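Local coordinates for protein acetyl-CoA acetyltransferase (Bacillus anthracis, PDB 3SS6) that probably catalyses the thiolase reaction, the reversible joining of two acetyl-CoA molecules into acetoacetyl-CoA and free CoA, at residues A[194-199]-A[364-369]; A[323-328]-A[334-339]. All coordinates share one frame; numbering follows the deposited sequence.

Contact 1 is a tyrosine-arginine stack; contact 2 is a mainly apolar tyrosine-valine contact with an arginine at its side. Contact 1 joins a segment of the N-terminal thiolase domain to one of the C-terminal domain, whereas contact 2 lies wholly in the latter and falls in sequence between the two segments of contact 1. Their centres are 21 Å apart and their nearest atoms about 8 Å, so do not touch. Helix 174-194 relates them: 194-199 begins at its C-terminal end, while L326 and R336 of contact 2 pack against its side. The side chain of R336 lies about 3 Å from a bound sulfate, probably from the crystallisation liquor; that of R369 about 12 Å from a potassium ion.

Contact 1 (A[194-199]-A[364-369]); sequences SGYFDD and IHELKR
R369 lies flat over the ring of Y196, and its side chain touches the ring from CD outward. CB and CG lead away from helix 352-370 with CG anti to the backbone N (chi1 -169°), and the chain then bends at chi3 to bring its end across the ring. CD is the first to touch, lying over the face 3.5 Å from CD1 of Y196 as a CH-pi contact. NE sits above the middle of the ring, and CZ comes 3.4 Å from CZ of Y196, with guanidinium and ring planes only 9° apart. This is a stacked cation-pi pair. NH1 ends 3.5 Å from OH of Y196, a hydroxyl bonded to K190.

The tyrosine belongs to a type I turn, G195 to D198, entered from helix 174-194 through a Schellman motif at G195; the stack thus ties the loop after that N-terminal-domain helix to helix 352-370 of the C-terminal domain. CB of S194 lies over the opposite face of the ring, near the rim. One turn back, E366 fixes the rotation of the guanidinium by a side-on grip: NE of R369 reaches OE1 of E366 at 2.9 Å, nearly straight at 171°, and NH2 reaches OE2 at 2.8 Å. OE2 also pairs with R370, so two arginines share this carboxylate.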
ATOM      1  N   SER A 194      22.509  27.840 -28.752  1.00 22.64           N
ATOM      2  CA  SER A 194      22.479  28.322 -30.128  1.00 21.80           C
ATOM      3  C   SER A 194      21.058  28.462 -30.669  1.00 23.22           C
ATOM      4  O   SER A 194      20.852  29.002 -31.758  1.00 24.40           O
ATOM      5  CB  SER A 194      23.298  27.400 -31.036  1.00 23.39           C
ATOM      6  OG  SER A 194      24.687  27.521 -30.769  1.00 26.11           O
ATOM      7  N   GLY A 195      20.086  27.970 -29.910  1.00 23.80           N
ATOM      8  CA  GLY A 195      18.686  28.083 -30.285  1.00 22.87           C
ATOM      9  C   GLY A 195      18.212  27.009 -31.250  1.00 21.84           C
ATOM     10  O   GLY A 195      17.127  27.131 -31.826  1.00 21.66           O
ATOM     11  N   TYR A 196      19.008  25.955 -31.424  1.00 17.58           N
ATOM     12  CA  TYR A 196      18.666  24.899 -32.381  1.00 20.06           C
ATOM     13  C   TYR A 196      17.313  24.230 -32.091  1.00 20.60           C
ATOM     14  O   TYR A 196      16.643  23.738 -33.013  1.00 21.42           O
ATOM     15  CB  TYR A 196      19.742  23.805 -32.412  1.00 18.55           C
ATOM     16  CG  TYR A 196      21.097  24.219 -32.939  1.00 20.22           C
ATOM     17  CD1 TYR A 196      21.287  25.441 -33.584  1.00 19.63           C
ATOM     18  CD2 TYR A 196      22.189  23.368 -32.816  1.00 20.53           C
ATOM     19  CE1 TYR A 196      22.534  25.804 -34.071  1.00 22.01           C
ATOM     20  CE2 TYR A 196      23.432  23.727 -33.294  1.00 22.50           C
ATOM     21  CZ  TYR A 196      23.600  24.940 -33.921  1.00 23.59           C
ATOM     22  OH  TYR A 196      24.848  25.286 -34.395  1.00 26.56           O
ATOM     23  N   PHE A 197      16.927  24.185 -30.820  1.00 20.20           N
ATOM     24  CA  PHE A 197      15.713  23.464 -30.426  1.00 16.71           C
ATOM     25  C   PHE A 197      14.516  24.403 -30.263  1.00 17.47           C
ATOM     26  O   PHE A 197      13.420  23.964 -29.935  1.00 18.75           O
ATOM     27  CB  PHE A 197      15.912  22.729 -29.092  1.00 17.88           C
ATOM     28  CG  PHE A 197      17.004  21.688 -29.102  1.00 18.93           C
ATOM     29  CD1 PHE A 197      17.367  21.030 -30.270  1.00 22.92           C
ATOM     30  CD2 PHE A 197      17.661  21.361 -27.924  1.00 17.52           C
ATOM     31  CE1 PHE A 197      18.372  20.058 -30.252  1.00 26.04           C
ATOM     32  CE2 PHE A 197      18.652  20.399 -27.900  1.00 18.87           C
ATOM     33  CZ  PHE A 197      19.009  19.742 -29.062  1.00 22.25           C
ATOM     34  N   ASP A 198      14.729  25.700 -30.459  1.00 17.48           N
ATOM     35  CA  ASP A 198      13.672  26.676 -30.223  1.00 17.93           C
ATOM     36  C   ASP A 198      12.384  26.351 -30.977  1.00 20.64           C
ATOM     37  O   ASP A 198      11.293  26.394 -30.406  1.00 22.96           O
ATOM     38  CB  ASP A 198      14.150  28.067 -30.659  1.00 21.00           C
ATOM     39  CG  ASP A 198      15.127  28.681 -29.690  1.00 25.12           C
ATOM     40  OD1 ASP A 198      15.509  28.023 -28.705  1.00 22.97           O
ATOM     41  OD2 ASP A 198      15.524  29.841 -29.924  1.00 24.92           O
ATOM     42  N   ASP A 199      12.508  26.035 -32.261  1.00 20.84           N
ATOM     43  CA  ASP A 199      11.346  25.803 -33.121  0.50 21.67           C
ATOM     44  C   ASP A 199      10.581  24.535 -32.746  1.00 21.09           C
ATOM     45  O   ASP A 199       9.347  24.496 -32.794  1.00 24.66           O
ATOM     46  CB  ASP A 199      11.768  25.697 -34.591  0.50 20.68           C
ATOM     47  CG  ASP A 199      12.244  27.017 -35.170  0.50 27.11           C
ATOM     48  OD1 ASP A 199      11.749  28.077 -34.736  0.50 29.54           O
ATOM     49  OD2 ASP A 199      13.112  26.984 -36.070  0.50 31.90           O
ATOM     50  N   ILE A 364      14.751  15.429 -37.816  1.00 14.10           N
ATOM     51  CA  ILE A 364      14.111  16.170 -38.899  1.00 14.66           C
ATOM     52  C   ILE A 364      14.550  17.626 -38.908  1.00 16.83           C
ATOM     53  O   ILE A 364      14.922  18.173 -39.949  1.00 15.13           O
ATOM     54  CB  ILE A 364      12.582  16.095 -38.799  1.00 13.34           C
ATOM     55  CG1 ILE A 364      12.101  14.684 -39.144  1.00 14.15           C
ATOM     56  CG2 ILE A 364      11.945  17.117 -39.727  1.00 16.66           C
ATOM     57  CD1 ILE A 364      10.671  14.393 -38.709  1.00 17.12           C
ATOM     58  N   HIS A 365      14.540  18.245 -37.733  1.00 16.87           N
ATOM     59  CA  HIS A 365      14.891  19.650 -37.633  1.00 14.09           C
ATOM     60  C   HIS A 365      16.367  19.914 -37.888  1.00 15.14           C
ATOM     61  O   HIS A 365      16.711  20.941 -38.471  1.00 16.31           O
ATOM     62  CB  HIS A 365      14.441  20.214 -36.282  1.00 16.25           C
ATOM     63  CG  HIS A 365      12.958  20.392 -36.190  1.00 18.20           C
ATOM     64  ND1 HIS A 365      12.312  21.494 -36.705  1.00 26.48           N
ATOM     65  CD2 HIS A 365      11.992  19.593 -35.679  1.00 15.28           C
ATOM     66  CE1 HIS A 365      11.010  21.373 -36.501  1.00 25.66           C
ATOM     67  NE2 HIS A 365      10.791  20.227 -35.883  1.00 16.94           N
ATOM     68  N   GLU A 366      17.232  18.993 -37.463  1.00 14.73           N
ATOM     69  CA  GLU A 366      18.670  19.197 -37.664  1.00 15.07           C
ATOM     70  C   GLU A 366      19.072  18.968 -39.124  1.00 17.66           C
ATOM     71  O   GLU A 366      19.913  19.687 -39.654  1.00 17.67           O
ATOM     72  CB  GLU A 366      19.495  18.334 -36.689  1.00 15.89           C
ATOM     73  CG  GLU A 366      21.033  18.515 -36.771  1.00 16.61           C
ATOM     74  CD  GLU A 366      21.536  19.910 -36.363  1.00 19.56           C
ATOM     75  OE1 GLU A 366      20.749  20.735 -35.859  1.00 18.33           O
ATOM     76  OE2 GLU A 366      22.742  20.174 -36.549  1.00 19.55           O
ATOM     77  N   LEU A 367      18.481  17.972 -39.780  1.00 16.55           N
ATOM     78  CA  LEU A 367      18.693  17.817 -41.219  1.00 18.21           C
ATOM     79  C   LEU A 367      18.343  19.125 -41.925  1.00 19.79           C
ATOM     80  O   LEU A 367      19.112  19.630 -42.747  1.00 19.72           O
ATOM     81  CB  LEU A 367      17.839  16.680 -41.783  1.00 16.26           C
ATOM     82  CG  LEU A 367      18.283  15.240 -41.503  1.00 16.17           C
ATOM     83  CD1 LEU A 367      17.168  14.279 -41.878  1.00 17.67           C
ATOM     84  CD2 LEU A 367      19.573  14.903 -42.271  1.00 17.58           C
ATOM     85  N   LYS A 368      17.185  19.681 -41.592  1.00 18.18           N
ATOM     86  CA  LYS A 368      16.744  20.915 -42.247  1.00 21.57           C
ATOM     87  C   LYS A 368      17.674  22.091 -41.953  1.00 21.35           C
ATOM     88  O   LYS A 368      18.014  22.867 -42.853  1.00 22.66           O
ATOM     89  CB  LYS A 368      15.300  21.244 -41.865  1.00 22.89           C
ATOM     90  CG  LYS A 368      14.285  20.307 -42.525  1.00 31.92           C
ATOM     91  CD  LYS A 368      12.855  20.789 -42.321  1.00 40.23           C
ATOM     92  CE  LYS A 368      12.642  22.182 -42.914  1.00 42.16           C
ATOM     93  NZ  LYS A 368      12.784  22.187 -44.404  1.00 39.51           N
ATOM     94  N   ARG A 369      18.095  22.217 -40.699  1.00 18.61           N
ATOM     95  CA  ARG A 369      19.005  23.290 -40.306  1.00 17.67           C
ATOM     96  C   ARG A 369      20.321  23.229 -41.083  1.00 21.05           C
ATOM     97  O   ARG A 369      20.850  24.265 -41.512  1.00 21.17           O
ATOM     98  CB  ARG A 369      19.274  23.249 -38.791  1.00 19.60           C
ATOM     99  CG  ARG A 369      20.005  24.490 -38.273  1.00 22.75           C
ATOM    100  CD  ARG A 369      20.472  24.318 -36.826  1.00 22.86           C
ATOM    101  NE  ARG A 369      21.590  23.388 -36.721  1.00 20.11           N
ATOM    102  CZ  ARG A 369      22.855  23.685 -37.023  1.00 20.85           C
ATOM    103  NH1 ARG A 369      23.182  24.898 -37.459  1.00 23.83           N
ATOM    104  NH2 ARG A 369      23.800  22.764 -36.887  1.00 24.20           N
TER
HETATM  105  O   HOH W   1      18.189  21.329 -34.959  1.00 19.76           O
HETATM  106  O   HOH W   2      13.466  23.859 -36.355  1.00 39.77           O

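Contact 2 (A[323-328]-A[334-339]); sequences AQYLAV and LDREKV
This is a short-range, buried and largely apolar contact in the C-terminal thiolase domain, where the chain leaving helix 322-332 folds back on it through a 3-10 turn at 336-338. An Asx turn lies at the start of the 3-10 turn, with OD1 of D335 accepting from N of E337 at 3.0 Å. Y325 and V339 meet from opposite directions. A chi1 of 166° sets CG of Y325 opposite its own backbone N, and the ring end reaches the returning chain, where CG1 of V339 lies 3.7 Å from CE1 and 3.5 Å from OH of Y325. Both residues also touch I317 of strand 314-317, so the pair also meets the sheet there.

The hydroxyl of Y325 bonds to E329, one turn further along the helix, and the same OE1 takes a salt bridge from NE of R336. One carboxylate oxygen therefore holds polar groups from both segments. R336 has a second acidic partner in E179 of helix 174-194. V328 and L334 pack more loosely, CG1 to CD1 at 4.4 Å. Near the guanidinium, methyl CD2 of L326 approaches obliquely to within 3.4 Å of NH2 of R336.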
ATOM      1  N   ALA A 323      27.845   3.095 -23.118  1.00 17.06           N
ATOM      2  CA  ALA A 323      28.446   1.819 -23.490  1.00 18.77           C
ATOM      3  C   ALA A 323      27.637   1.151 -24.591  1.00 18.56           C
ATOM      4  O   ALA A 323      28.187   0.531 -25.500  1.00 18.49           O
ATOM      5  CB  ALA A 323      28.523   0.899 -22.286  1.00 21.74           C
ATOM      6  N   GLN A 324      26.319   1.255 -24.479  1.00 17.59           N
ATOM      7  CA  GLN A 324      25.439   0.641 -25.462  1.00 19.21           C
ATOM      8  C   GLN A 324      25.597   1.341 -26.802  1.00 19.35           C
ATOM      9  O   GLN A 324      25.710   0.691 -27.850  1.00 18.79           O
ATOM     10  CB  GLN A 324      23.992   0.689 -24.964  1.00 18.31           C
ATOM     11  CG  GLN A 324      22.957   0.463 -26.035  1.00 21.10           C
ATOM     12  CD  GLN A 324      22.462   1.750 -26.674  1.00 25.52           C
ATOM     13  OE1 GLN A 324      22.367   2.798 -26.022  1.00 22.31           O
ATOM     14  NE2 GLN A 324      22.136   1.673 -27.960  1.00 26.89           N
ATOM     15  N   TYR A 325      25.625   2.671 -26.774  1.00 18.58           N
ATOM     16  CA  TYR A 325      25.874   3.427 -27.994  1.00 17.91           C
ATOM     17  C   TYR A 325      27.221   3.016 -28.617  1.00 19.64           C
ATOM     18  O   TYR A 325      27.332   2.789 -29.828  1.00 18.05           O
ATOM     19  CB  TYR A 325      25.855   4.948 -27.759  1.00 18.31           C
ATOM     20  CG  TYR A 325      26.460   5.606 -28.965  1.00 18.59           C
ATOM     21  CD1 TYR A 325      25.731   5.721 -30.137  1.00 18.84           C
ATOM     22  CD2 TYR A 325      27.793   6.006 -28.974  1.00 20.52           C
ATOM     23  CE1 TYR A 325      26.292   6.249 -31.281  1.00 20.08           C
ATOM     24  CE2 TYR A 325      28.365   6.545 -30.120  1.00 19.67           C
ATOM     25  CZ  TYR A 325      27.605   6.655 -31.268  1.00 21.64           C
ATOM     26  OH  TYR A 325      28.154   7.178 -32.415  1.00 23.22           O
ATOM     27  N   LEU A 326      28.252   2.928 -27.783  1.00 17.06           N
ATOM     28  CA  LEU A 326      29.588   2.590 -28.266  1.00 18.18           C
ATOM     29  C   LEU A 326      29.635   1.226 -28.951  1.00 20.32           C
ATOM     30  O   LEU A 326      30.340   1.056 -29.948  1.00 20.42           O
ATOM     31  CB  LEU A 326      30.608   2.680 -27.131  1.00 20.96           C
ATOM     32  CG  LEU A 326      30.985   4.125 -26.782  1.00 19.74           C
ATOM     33  CD1 LEU A 326      31.517   4.230 -25.358  1.00 20.74           C
ATOM     34  CD2 LEU A 326      32.020   4.654 -27.778  1.00 23.54           C
ATOM     35  N   ALA A 327      28.874   0.261 -28.433  1.00 19.85           N
ATOM     36  CA  ALA A 327      28.824  -1.058 -29.063  1.00 18.68           C
ATOM     37  C   ALA A 327      28.258  -0.945 -30.473  1.00 19.08           C
ATOM     38  O   ALA A 327      28.777  -1.553 -31.406  1.00 23.55           O
ATOM     39  CB  ALA A 327      27.997  -2.035 -28.225  1.00 20.79           C
ATOM     40  N   VAL A 328      27.192  -0.169 -30.627  1.00 16.12           N
ATOM     41  CA  VAL A 328      26.602   0.054 -31.948  1.00 16.30           C
ATOM     42  C   VAL A 328      27.587   0.772 -32.867  1.00 18.92           C
ATOM     43  O   VAL A 328      27.777   0.378 -34.015  1.00 19.52           O
ATOM     44  CB  VAL A 328      25.302   0.872 -31.860  1.00 17.76           C
ATOM     45  CG1 VAL A 328      24.782   1.203 -33.246  1.00 17.45           C
ATOM     46  CG2 VAL A 328      24.244   0.091 -31.081  1.00 18.55           C
ATOM     47  N   LEU A 334      30.536   3.454 -37.311  1.00 23.17           N
ATOM     48  CA  LEU A 334      29.920   4.739 -37.620  1.00 21.99           C
ATOM     49  C   LEU A 334      30.919   5.889 -37.566  1.00 24.52           C
ATOM     50  O   LEU A 334      31.906   5.838 -36.825  1.00 25.54           O
ATOM     51  CB  LEU A 334      28.786   5.046 -36.637  1.00 22.78           C
ATOM     52  CG  LEU A 334      27.621   4.064 -36.580  1.00 22.72           C
ATOM     53  CD1 LEU A 334      26.657   4.494 -35.499  1.00 21.79           C
ATOM     54  CD2 LEU A 334      26.923   3.971 -37.931  1.00 23.36           C
ATOM     55  N   ASP A 335      30.642   6.928 -38.350  1.00 24.75           N
ATOM     56  CA  ASP A 335      31.356   8.196 -38.255  1.00 25.17           C
ATOM     57  C   ASP A 335      30.695   9.059 -37.191  1.00 20.44           C
ATOM     58  O   ASP A 335      29.639   9.645 -37.424  1.00 21.63           O
ATOM     59  CB  ASP A 335      31.315   8.928 -39.600  1.00 25.02           C
ATOM     60  CG  ASP A 335      32.039  10.265 -39.564  1.00 29.94           C
ATOM     61  OD1 ASP A 335      32.455  10.702 -38.468  1.00 26.48           O
ATOM     62  OD2 ASP A 335      32.189  10.887 -40.640  1.00 32.67           O
ATOM     63  N   ARG A 336      31.311   9.148 -36.016  1.00 20.49           N
ATOM     64  CA  ARG A 336      30.659   9.827 -34.895  1.00 21.62           C
ATOM     65  C   ARG A 336      30.292  11.282 -35.210  1.00 20.31           C
ATOM     66  O   ARG A 336      29.348  11.826 -34.636  1.00 21.06           O
ATOM     67  CB  ARG A 336      31.533   9.757 -33.638  1.00 22.81           C
ATOM     68  CG  ARG A 336      30.837  10.284 -32.388  1.00 20.87           C
ATOM     69  CD  ARG A 336      31.783  10.280 -31.184  1.00 25.71           C
ATOM     70  NE  ARG A 336      32.144   8.922 -30.788  1.00 22.38           N
ATOM     71  CZ  ARG A 336      32.966   8.627 -29.788  1.00 24.35           C
ATOM     72  NH1 ARG A 336      33.518   9.600 -29.075  1.00 25.52           N
ATOM     73  NH2 ARG A 336      33.243   7.357 -29.501  1.00 25.71           N
ATOM     74  N   GLU A 337      31.029  11.908 -36.130  1.00 22.53           N
ATOM     75  CA  GLU A 337      30.756  13.297 -36.498  1.00 22.42           C
ATOM     76  C   GLU A 337      29.392  13.494 -37.156  1.00 23.40           C
ATOM     77  O   GLU A 337      28.903  14.624 -37.257  1.00 21.86           O
ATOM     78  CB  GLU A 337      31.861  13.852 -37.401  1.00 24.58           C
ATOM     79  CG  GLU A 337      33.201  13.999 -36.686  1.00 30.89           C
ATOM     80  CD  GLU A 337      34.276  14.659 -37.548  1.00 44.51           C
ATOM     81  OE1 GLU A 337      35.317  15.064 -36.986  1.00 49.44           O
ATOM     82  OE2 GLU A 337      34.088  14.763 -38.781  1.00 45.90           O
ATOM     83  N   LYS A 338      28.788  12.393 -37.600  1.00 19.49           N
ATOM     84  CA  LYS A 338      27.453  12.433 -38.191  1.00 19.90           C
ATOM     85  C   LYS A 338      26.371  11.948 -37.240  1.00 20.10           C
ATOM     86  O   LYS A 338      25.197  11.941 -37.599  1.00 20.35           O
ATOM     87  CB  LYS A 338      27.406  11.572 -39.459  1.00 25.47           C
ATOM     88  CG  LYS A 338      28.455  11.959 -40.468  1.00 31.33           C
ATOM     89  CD  LYS A 338      28.020  11.683 -41.893  1.00 37.18           C
ATOM     90  CE  LYS A 338      27.784  10.218 -42.137  1.00 38.23           C
ATOM     91  NZ  LYS A 338      27.738   9.919 -43.612  1.00 39.08           N
ATOM     92  N   VAL A 339      26.755  11.550 -36.033  1.00 18.04           N
ATOM     93  CA  VAL A 339      25.815  10.870 -35.133  1.00 16.07           C
ATOM     94  C   VAL A 339      25.517  11.678 -33.873  1.00 15.98           C
ATOM     95  O   VAL A 339      26.429  12.170 -33.232  1.00 17.73           O
ATOM     96  CB  VAL A 339      26.396   9.508 -34.677  1.00 15.85           C
ATOM     97  CG1 VAL A 339      25.394   8.784 -33.780  1.00 16.70           C
ATOM     98  CG2 VAL A 339      26.760   8.650 -35.887  1.00 16.43           C
TER